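Local coordinates for RNA polymerase sigma factor SIGMA-28 (FliA) (Aquifex aeolicus, PDB 1RP3), which probably acts as the flagellar sigma factor of RNA polymerase, binding promoter DNA, and is held inactive here by the anti-sigma factor FlgM, at residues S86-S91 / L136-F141. Residues are numbered along the deposited sequence; the frame is centred on the assembly and turned at random.
Sequences SLDFGS and LDKINF
Phe89 and Lys138 bring the two backbones closest, their CA atoms 6.0 Å apart, where the loop joining helix 66-85 to helix 92-112 passes a turn of helix 129-158. Asp88 to Ser91 form a type I beta turn, and Ser91, at the N-cap position of helix 92-112, donates a hydrogen bond from OG to Asp88 O (3.1 Å). The Phe89 ring turns an edge to Lys138 CA, with CD1 3.7 Å from Lys138 O. Phe141 meets it in a T-shaped pair, planes at 60°: CD2 sits over the centre of one Phe89 face, a position helped by CG standing anti to the backbone N (chi1 -157°). The contact packs the end of the region 2 sequence against the region 3 helix, and Leu84 of helix 66-85 and Leu36 touch both rings. Were Phe89 cut back to alanine, the edge of Phe141 would probably lose the face it packs on. Lys138 first runs past this ring, CG 4.0 Å from Phe89 CE1; a bend at chi3 (66°) then helps bring NZ to Asp88 OD2, 2.9 Å away, for a salt bridge made from above the carboxylate plane. Ser142 OG, one residue beyond Phe141, lies within hydrogen-bonding range of both Phe89 O and Lys138 O.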
ATOM      1  N   SER A  86       7.853  11.971  -1.081  1.00 44.07           N
ATOM      2  CA  SER A  86       8.249  13.375  -1.150  1.00 46.18           C
ATOM      3  C   SER A  86       7.730  14.108   0.077  1.00 47.43           C
ATOM      4  O   SER A  86       8.033  15.286   0.279  1.00 49.18           O
ATOM      5  CB  SER A  86       7.740  14.041  -2.435  1.00 44.47           C
ATOM      6  OG  SER A  86       6.353  14.308  -2.370  1.00 45.96           O
ATOM      7  N   LEU A  87       6.933  13.400   0.878  1.00 49.06           N
ATOM      8  CA  LEU A  87       6.361  13.948   2.106  1.00 51.06           C
ATOM      9  C   LEU A  87       7.316  13.817   3.287  1.00 52.81           C
ATOM     10  O   LEU A  87       8.466  13.400   3.126  1.00 54.81           O
ATOM     11  CB  LEU A  87       5.014  13.294   2.418  1.00 52.05           C
ATOM     12  CG  LEU A  87       3.738  13.877   1.796  1.00 51.00           C
ATOM     13  CD1 LEU A  87       4.023  14.597   0.505  1.00 50.56           C
ATOM     14  CD2 LEU A  87       2.750  12.760   1.581  1.00 51.05           C
ATOM     15  N   ASP A  88       6.829  14.147   4.477  1.00 53.55           N
ATOM     16  CA  ASP A  88       7.647  14.132   5.686  1.00 54.02           C
ATOM     17  C   ASP A  88       7.655  12.837   6.482  1.00 52.84           C
ATOM     18  O   ASP A  88       7.874  12.865   7.690  1.00 53.05           O
ATOM     19  CB  ASP A  88       7.193  15.263   6.605  1.00 56.59           C
ATOM     20  CG  ASP A  88       5.812  15.009   7.206  1.00 60.28           C
ATOM     21  OD1 ASP A  88       4.955  14.394   6.534  1.00 61.45           O
ATOM     22  OD2 ASP A  88       5.586  15.405   8.370  1.00 66.25           O
ATOM     23  N   PHE A  89       7.445  11.705   5.825  1.00 51.99           N
ATOM     24  CA  PHE A  89       7.410  10.437   6.545  1.00 50.85           C
ATOM     25  C   PHE A  89       8.708  10.000   7.194  1.00 52.45           C
ATOM     26  O   PHE A  89       8.694   9.499   8.317  1.00 54.25           O
ATOM     27  CB  PHE A  89       6.860   9.317   5.671  1.00 48.84           C
ATOM     28  CG  PHE A  89       5.383   9.401   5.458  1.00 46.39           C
ATOM     29  CD1 PHE A  89       4.505   9.141   6.500  1.00 44.46           C
ATOM     30  CD2 PHE A  89       4.868   9.767   4.224  1.00 44.74           C
ATOM     31  CE1 PHE A  89       3.134   9.236   6.311  1.00 43.66           C
ATOM     32  CE2 PHE A  89       3.500   9.864   4.028  1.00 45.50           C
ATOM     33  CZ  PHE A  89       2.629   9.602   5.073  1.00 43.24           C
ATOM     34  N   GLY A  90       9.826  10.187   6.506  1.00 51.58           N
ATOM     35  CA  GLY A  90      11.094   9.787   7.088  1.00 52.63           C
ATOM     36  C   GLY A  90      11.798  10.871   7.895  1.00 52.33           C
ATOM     37  O   GLY A  90      12.969  10.713   8.241  1.00 51.47           O
ATOM     38  N   SER A  91      11.078  11.950   8.215  1.00 51.22           N
ATOM     39  CA  SER A  91      11.637  13.071   8.962  1.00 50.91           C
ATOM     40  C   SER A  91      12.134  12.705  10.361  1.00 52.11           C
ATOM     41  O   SER A  91      11.728  11.693  10.938  1.00 51.56           O
ATOM     42  CB  SER A  91      10.627  14.218   9.046  1.00 49.15           C
ATOM     43  OG  SER A  91       9.629  13.971  10.027  1.00 53.44           O
ATOM     44  N   LEU A 136       1.376   6.925  15.025  1.00 35.69           N
ATOM     45  CA  LEU A 136       1.698   5.515  14.820  1.00 35.39           C
ATOM     46  C   LEU A 136       1.585   5.156  13.327  1.00 37.13           C
ATOM     47  O   LEU A 136       2.332   4.316  12.833  1.00 36.60           O
ATOM     48  CB  LEU A 136       0.764   4.628  15.647  1.00 34.54           C
ATOM     49  CG  LEU A 136       0.964   4.698  17.167  1.00 33.50           C
ATOM     50  CD1 LEU A 136      -0.117   3.923  17.877  1.00 32.51           C
ATOM     51  CD2 LEU A 136       2.330   4.157  17.543  1.00 32.05           C
ATOM     52  N   ASP A 137       0.677   5.822  12.605  1.00 37.58           N
ATOM     53  CA  ASP A 137       0.506   5.564  11.181  1.00 38.36           C
ATOM     54  C   ASP A 137       1.666   6.121  10.367  1.00 37.98           C
ATOM     55  O   ASP A 137       2.134   5.461   9.438  1.00 37.52           O
ATOM     56  CB  ASP A 137      -0.832   6.110  10.672  1.00 40.23           C
ATOM     57  CG  ASP A 137      -2.012   5.205  11.023  1.00 41.54           C
ATOM     58  OD1 ASP A 137      -1.819   3.973  11.140  1.00 42.00           O
ATOM     59  OD2 ASP A 137      -3.141   5.724  11.166  1.00 41.45           O
ATOM     60  N   LYS A 138       2.139   7.316  10.725  1.00 35.51           N
ATOM     61  CA  LYS A 138       3.271   7.932  10.034  1.00 35.96           C
ATOM     62  C   LYS A 138       4.526   7.111  10.279  1.00 36.27           C
ATOM     63  O   LYS A 138       5.291   6.844   9.354  1.00 37.61           O
ATOM     64  CB  LYS A 138       3.506   9.370  10.507  1.00 36.62           C
ATOM     65  CG  LYS A 138       2.428  10.348  10.077  1.00 40.24           C
ATOM     66  CD  LYS A 138       2.736  11.759  10.535  1.00 43.74           C
ATOM     67  CE  LYS A 138       3.968  12.335   9.850  1.00 45.54           C
ATOM     68  NZ  LYS A 138       4.268  13.714  10.349  1.00 45.78           N
ATOM     69  N   ILE A 139       4.704   6.674  11.524  1.00 34.67           N
ATOM     70  CA  ILE A 139       5.859   5.876  11.906  1.00 34.14           C
ATOM     71  C   ILE A 139       5.884   4.595  11.084  1.00 34.48           C
ATOM     72  O   ILE A 139       6.868   4.297  10.399  1.00 35.32           O
ATOM     73  CB  ILE A 139       5.838   5.536  13.418  1.00 34.38           C
ATOM     74  CG1 ILE A 139       6.170   6.784  14.238  1.00 34.19           C
ATOM     75  CG2 ILE A 139       6.820   4.405  13.724  1.00 34.62           C
ATOM     76  CD1 ILE A 139       5.860   6.636  15.720  1.00 35.05           C
ATOM     77  N   ASN A 140       4.777   3.866  11.136  1.00 35.18           N
ATOM     78  CA  ASN A 140       4.626   2.627  10.393  1.00 36.41           C
ATOM     79  C   ASN A 140       4.749   2.820   8.891  1.00 34.14           C
ATOM     80  O   ASN A 140       5.268   1.943   8.187  1.00 32.76           O
ATOM     81  CB  ASN A 140       3.294   1.964  10.731  1.00 36.79           C
ATOM     82  CG  ASN A 140       3.368   1.163  12.000  1.00 43.02           C
ATOM     83  OD1 ASN A 140       2.695   1.462  12.985  1.00 45.05           O
ATOM     84  ND2 ASN A 140       4.227   0.148  11.998  1.00 46.28           N
ATOM     85  N   PHE A 141       4.298   3.968   8.388  1.00 34.13           N
ATOM     86  CA  PHE A 141       4.409   4.167   6.955  1.00 34.43           C
ATOM     87  C   PHE A 141       5.859   4.395   6.518  1.00 36.32           C
ATOM     88  O   PHE A 141       6.251   3.988   5.419  1.00 37.91           O
ATOM     89  CB  PHE A 141       3.458   5.232   6.414  1.00 29.97           C
ATOM     90  CG  PHE A 141       3.177   5.057   4.953  1.00 30.20           C
ATOM     91  CD1 PHE A 141       2.449   3.959   4.509  1.00 27.97           C
ATOM     92  CD2 PHE A 141       3.720   5.924   4.011  1.00 31.22           C
ATOM     93  CE1 PHE A 141       2.274   3.726   3.156  1.00 30.63           C
ATOM     94  CE2 PHE A 141       3.549   5.692   2.645  1.00 30.93           C
ATOM     95  CZ  PHE A 141       2.826   4.595   2.221  1.00 29.37           C
TER